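Local structure of ZYG-9 (Caenorhabditis elegans, 2OF3) at residues Lys22-Asn27 against Asp33-Gln38; Pro135-Lys140 against Arg153-Val158. The protein organises microtubules and spindle poles in the meiotic and mitotic divisions of the one-cell embryo. One frame throughout, in Å; residues are numbered along the deposited sequence.

The two contacts follow one another along the chain, neither nested nor crossed. After helix 10-19 the chain runs extended through Lys22-Asn27, turns, and enters helix 33-44; interaction 1 closes this short loop by laying 22-27 against the first turns of the helix. About a hundred residues later, interaction 2 closes the turn between helices 127-139 and 146-163. It is buried, its centre about 3 Å from that of the chain, whereas interaction 1 lies at the surface, with about 22 Å between their centres. The two meet through Tyr136, whose hydroxyl hydrogen-bonds the carbonyl of Phe28 and packs against the backbone of Trp26 and Asn27, joining the N-terminal loop to the middle of the helical array.

Interaction 1. Residues Lys22-Asn27 against Asp33-Gln38; sequences KLVKWN and DEHISQ
His35 turns its imidazole edge toward the face of the six-membered ring of Trp26 in an offset edge-to-face pair, centroids 5.6 Å apart and planes at 87°. This is the tight side. Trp26 CZ3 comes to 3.6 Å from His35 CB, while the carbonyl oxygen of His35 lies at the indole edge, near the ring plane. The indole is fixed from beyond as well, by a hydrogen bond of its NE1 to Thr93 OG1 and a cation-pi contact with Lys90, both on helix 85-95. His35 NE2 donates a weak bond, 3.2 Å and 134° at the hydrogen, to Lys25 O, and its ND1 is hydrogen-bonded to Thr32. Lys25 O also takes a weak bond from Asn27 N, closing an inverse gamma turn centred on Trp26 that bends the loop beside the helix. Val24 reaches the helix with both methyls: CG2 sits 3.6 Å from His35 CD2 and 3.7 Å from Gln38 CD. With CG anti to the backbone N (chi1 175°) and the chain extended beyond, Gln38 carries its amide across to the backbone of Val24. An alanine here lacks the amide and would probably leave the Val24 backbone without its polar neighbour and a gap beside Val24 CG2. Toward solvent the packing thins: exposed Glu34 lays its carboxylate obliquely over Val24, OE2 3.3 Å from CG1.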
# COMPACT_ATOMS: atom_id res chain seq x y z
N LYS A 22 -13.93 18.33 -7.74
CA LYS A 22 -14.55 18.08 -9.02
C LYS A 22 -14.28 16.66 -9.51
O LYS A 22 -14.62 16.31 -10.65
CB LYS A 22 -14.06 19.14 -10.00
CG LYS A 22 -14.81 20.48 -9.81
CD LYS A 22 -14.14 21.58 -10.63
CE LYS A 22 -14.21 21.33 -12.14
NZ LYS A 22 -14.13 22.57 -12.92
N LEU A 23 -13.64 15.85 -8.68
CA LEU A 23 -13.55 14.40 -8.86
C LEU A 23 -13.91 13.76 -7.55
O LEU A 23 -13.56 14.30 -6.48
CB LEU A 23 -12.14 13.95 -9.34
CG LEU A 23 -11.74 14.47 -10.73
CD1 LEU A 23 -10.30 14.23 -10.98
CD2 LEU A 23 -12.59 13.74 -11.79
N VAL A 24 -14.61 12.63 -7.61
CA VAL A 24 -14.95 11.87 -6.41
C VAL A 24 -13.68 11.17 -5.93
O VAL A 24 -12.83 10.75 -6.77
CB VAL A 24 -16.10 10.86 -6.57
CG1 VAL A 24 -17.36 11.52 -7.23
CG2 VAL A 24 -15.71 9.67 -7.40
N LYS A 25 -13.56 11.05 -4.62
CA LYS A 25 -12.35 10.55 -3.98
C LYS A 25 -12.35 9.03 -3.93
O LYS A 25 -13.36 8.40 -3.61
CB LYS A 25 -12.20 11.12 -2.57
CG LYS A 25 -11.98 12.63 -2.54
CD LYS A 25 -11.80 13.12 -1.11
CE LYS A 25 -12.25 14.56 -0.97
NZ LYS A 25 -11.51 15.47 -1.88
N TRP A 26 -11.21 8.45 -4.26
CA TRP A 26 -11.06 7.01 -4.37
C TRP A 26 -10.89 6.44 -2.95
O TRP A 26 -9.78 6.12 -2.49
CB TRP A 26 -9.81 6.76 -5.20
CG TRP A 26 -9.86 5.45 -5.94
CD1 TRP A 26 -9.18 4.34 -5.62
CD2 TRP A 26 -10.60 5.16 -7.13
NE1 TRP A 26 -9.41 3.36 -6.55
CE2 TRP A 26 -10.30 3.83 -7.48
CE3 TRP A 26 -11.45 5.91 -7.96
CZ2 TRP A 26 -10.87 3.19 -8.60
CZ3 TRP A 26 -12.03 5.28 -9.07
CH2 TRP A 26 -11.71 3.95 -9.40
N ASN A 27 -12.01 6.36 -2.24
CA ASN A 27 -11.99 6.06 -0.79
C ASN A 27 -13.17 5.18 -0.40
O ASN A 27 -13.56 5.15 0.77
CB ASN A 27 -11.93 7.36 0.03
CG ASN A 27 -13.22 8.21 -0.11
OD1 ASN A 27 -14.16 7.88 -0.88
ND2 ASN A 27 -13.27 9.30 0.61
N ASP A 33 -20.43 1.93 -8.98
CA ASP A 33 -20.56 2.31 -10.39
C ASP A 33 -20.00 3.70 -10.58
O ASP A 33 -19.37 3.98 -11.59
CB ASP A 33 -22.04 2.26 -10.88
CG ASP A 33 -22.27 3.03 -12.24
OD1 ASP A 33 -22.20 2.31 -13.24
OD2 ASP A 33 -22.49 4.31 -12.32
N GLU A 34 -20.23 4.58 -9.61
CA GLU A 34 -19.77 5.97 -9.75
C GLU A 34 -18.25 6.12 -9.92
O GLU A 34 -17.76 6.92 -10.72
CB GLU A 34 -20.22 6.78 -8.54
CG GLU A 34 -20.14 8.30 -8.88
CD GLU A 34 -20.39 9.25 -7.70
OE1 GLU A 34 -20.44 8.79 -6.54
OE2 GLU A 34 -20.46 10.50 -7.96
N HIS A 35 -17.49 5.37 -9.12
CA HIS A 35 -16.04 5.39 -9.18
C HIS A 35 -15.53 4.76 -10.50
O HIS A 35 -14.65 5.32 -11.14
CB HIS A 35 -15.44 4.67 -7.97
CG HIS A 35 -15.67 5.38 -6.68
ND1 HIS A 35 -16.75 5.10 -5.87
CD2 HIS A 35 -15.01 6.41 -6.10
CE1 HIS A 35 -16.72 5.91 -4.82
NE2 HIS A 35 -15.69 6.71 -4.95
N ILE A 36 -16.08 3.62 -10.89
CA ILE A 36 -15.68 2.96 -12.13
C ILE A 36 -15.97 3.84 -13.33
O ILE A 36 -15.12 3.94 -14.23
CB ILE A 36 -16.37 1.54 -12.28
CG1 ILE A 36 -15.91 0.60 -11.16
CG2 ILE A 36 -16.08 0.90 -13.69
CD1 ILE A 36 -16.94 -0.59 -10.95
N SER A 37 -17.15 4.48 -13.37
CA SER A 37 -17.47 5.36 -14.55
C SER A 37 -16.52 6.54 -14.60
O SER A 37 -16.15 6.96 -15.70
CB SER A 37 -18.87 6.01 -14.52
OG SER A 37 -19.88 5.03 -14.54
N GLN A 38 -16.18 7.11 -13.43
CA GLN A 38 -15.24 8.25 -13.41
C GLN A 38 -13.87 7.79 -13.96
O GLN A 38 -13.26 8.48 -14.79
CB GLN A 38 -15.08 8.81 -11.98
CG GLN A 38 -14.02 9.92 -11.88
CD GLN A 38 -13.93 10.49 -10.49
OE1 GLN A 38 -13.09 10.03 -9.62
NE2 GLN A 38 -14.84 11.44 -10.21

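Interaction 2. Residues Pro135-Lys140 against Arg153-Val158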
# COMPACT_ATOMS: atom_id res chain seq x y z
N PRO A 135 -4.03 2.17 0.73
CA PRO A 135 -4.99 1.47 1.57
C PRO A 135 -5.55 0.22 0.93
O PRO A 135 -5.85 -0.79 1.66
CB PRO A 135 -6.07 2.55 1.86
CG PRO A 135 -5.31 3.81 1.83
CD PRO A 135 -4.40 3.59 0.62
N TYR A 136 -5.67 0.21 -0.40
CA TYR A 136 -6.19 -1.01 -1.05
C TYR A 136 -5.12 -2.04 -1.24
O TYR A 136 -5.40 -3.24 -1.15
CB TYR A 136 -6.82 -0.69 -2.39
CG TYR A 136 -7.94 0.28 -2.20
CD1 TYR A 136 -9.16 -0.15 -1.66
CD2 TYR A 136 -7.76 1.64 -2.50
CE1 TYR A 136 -10.21 0.77 -1.42
CE2 TYR A 136 -8.81 2.60 -2.26
CZ TYR A 136 -10.01 2.13 -1.73
OH TYR A 136 -11.00 3.02 -1.51
N LEU A 137 -3.88 -1.61 -1.52
CA LEU A 137 -2.76 -2.55 -1.64
C LEU A 137 -2.58 -3.29 -0.33
O LEU A 137 -2.24 -4.50 -0.34
CB LEU A 137 -1.45 -1.85 -2.02
CG LEU A 137 -0.19 -2.72 -2.05
CD1 LEU A 137 -0.15 -3.61 -3.32
CD2 LEU A 137 0.98 -1.80 -1.99
N LEU A 138 -2.79 -2.59 0.78
CA LEU A 138 -2.66 -3.21 2.11
C LEU A 138 -3.68 -4.31 2.39
O LEU A 138 -3.41 -5.22 3.20
CB LEU A 138 -2.61 -2.15 3.23
CG LEU A 138 -1.40 -1.24 3.19
CD1 LEU A 138 -1.54 -0.22 4.29
CD2 LEU A 138 -0.09 -1.99 3.30
N LEU A 139 -4.82 -4.30 1.71
CA LEU A 139 -5.74 -5.41 1.79
C LEU A 139 -5.08 -6.75 1.36
O LEU A 139 -5.38 -7.82 1.92
CB LEU A 139 -7.00 -5.18 0.94
CG LEU A 139 -7.90 -3.99 1.34
CD1 LEU A 139 -9.05 -3.79 0.28
CD2 LEU A 139 -8.45 -4.16 2.78
N LYS A 140 -4.18 -6.68 0.38
CA LYS A 140 -3.64 -7.84 -0.26
C LYS A 140 -2.50 -8.39 0.56
O LYS A 140 -2.02 -9.53 0.28
CB LYS A 140 -3.12 -7.43 -1.65
CG LYS A 140 -4.25 -6.99 -2.60
CD LYS A 140 -5.19 -8.11 -2.98
CE LYS A 140 -6.47 -8.00 -2.17
NZ LYS A 140 -7.31 -9.21 -2.39
N ARG A 153 4.63 -7.10 -0.29
CA ARG A 153 5.57 -6.39 0.54
C ARG A 153 6.65 -5.76 -0.25
O ARG A 153 7.12 -4.68 0.12
CB ARG A 153 6.21 -7.26 1.63
CG ARG A 153 7.48 -6.66 2.28
CD ARG A 153 7.25 -5.29 3.09
NE ARG A 153 7.21 -5.71 4.46
CZ ARG A 153 8.18 -5.72 5.39
NH1 ARG A 153 9.38 -5.12 5.34
NH2 ARG A 153 7.81 -6.30 6.49
N ASP A 154 7.07 -6.39 -1.35
CA ASP A 154 8.08 -5.76 -2.24
C ASP A 154 7.57 -4.45 -2.82
O ASP A 154 8.35 -3.49 -2.95
CB ASP A 154 8.49 -6.67 -3.41
CG ASP A 154 9.22 -7.95 -2.95
OD1 ASP A 154 9.91 -7.91 -1.88
OD2 ASP A 154 9.08 -8.98 -3.66
N ILE A 155 6.29 -4.39 -3.17
CA ILE A 155 5.70 -3.09 -3.63
C ILE A 155 5.63 -2.08 -2.47
O ILE A 155 5.96 -0.94 -2.63
CB ILE A 155 4.28 -3.26 -4.30
CG1 ILE A 155 4.37 -4.07 -5.58
CG2 ILE A 155 3.57 -1.89 -4.56
CD1 ILE A 155 3.09 -4.88 -5.78
N VAL A 156 5.23 -2.52 -1.29
CA VAL A 156 5.23 -1.65 -0.12
C VAL A 156 6.63 -1.09 0.11
O VAL A 156 6.76 0.07 0.47
CB VAL A 156 4.73 -2.40 1.11
CG1 VAL A 156 4.90 -1.52 2.37
CG2 VAL A 156 3.23 -2.76 0.94
N ASN A 157 7.68 -1.90 -0.04
CA ASN A 157 9.08 -1.45 0.22
C ASN A 157 9.52 -0.36 -0.76
O ASN A 157 10.24 0.58 -0.38
CB ASN A 157 10.07 -2.65 0.16
CG ASN A 157 9.98 -3.56 1.38
OD1 ASN A 157 9.39 -3.21 2.42
ND2 ASN A 157 10.58 -4.77 1.26
N VAL A 158 9.09 -0.44 -2.01
CA VAL A 158 9.34 0.68 -2.97
C VAL A 158 8.58 1.98 -2.58
O VAL A 158 9.16 3.07 -2.54
CB VAL A 158 9.01 0.26 -4.43
CG1 VAL A 158 9.29 1.38 -5.41
CG2 VAL A 158 9.84 -1.01 -4.81
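Leu137 has CG opposite its backbone N (chi1 175°), which sends the side chain out from helix 127-139, and a chi2 of 76° places CD2 as the methyl that does the touching. On helix 146-163, the CG2 branch of Ile155 is likewise anti to its own N, whereas CG2 of Val156 stands anti to the carbonyl carbon; the CG2 methyls of these adjacent beta-branched residues receive Leu137 CD2 between them. That methyl lies 3.6 Å from Ile155 CG2 and 3.8 Å from Val156 CG2, with the side chains crossing at a slant. Val156 CG2 also meets Leu138 CD2 at 4.1 Å, a looser touch between side chains running nearly at right angles. No hydrogen bond joins the segments, and the four residues that touch are all buried, so apolar packing alone makes this contact. It is small, 156 Å² in all, in keeping with axes of the two short segments that come no nearer than 10.6 Å. Here the segments run roughly antiparallel, at 152°, and their helices are consecutive in the chain, the helical hairpin arrangement from which the HEAT-like array of TOG domains is built. Helix 127-139 is kinked where the nitrogens of Pro135 and Tyr136 make no bond to the preceding turn. Within the connection, Lys140 NZ makes a salt bridge to Glu143. Ile155 also packs on Leu108 and Lys112 of helix 101-120, Leu137 touches Phe96 in a loop, and Arg153 rests on helix 181-198, so the hairpin is embedded between earlier and later helices.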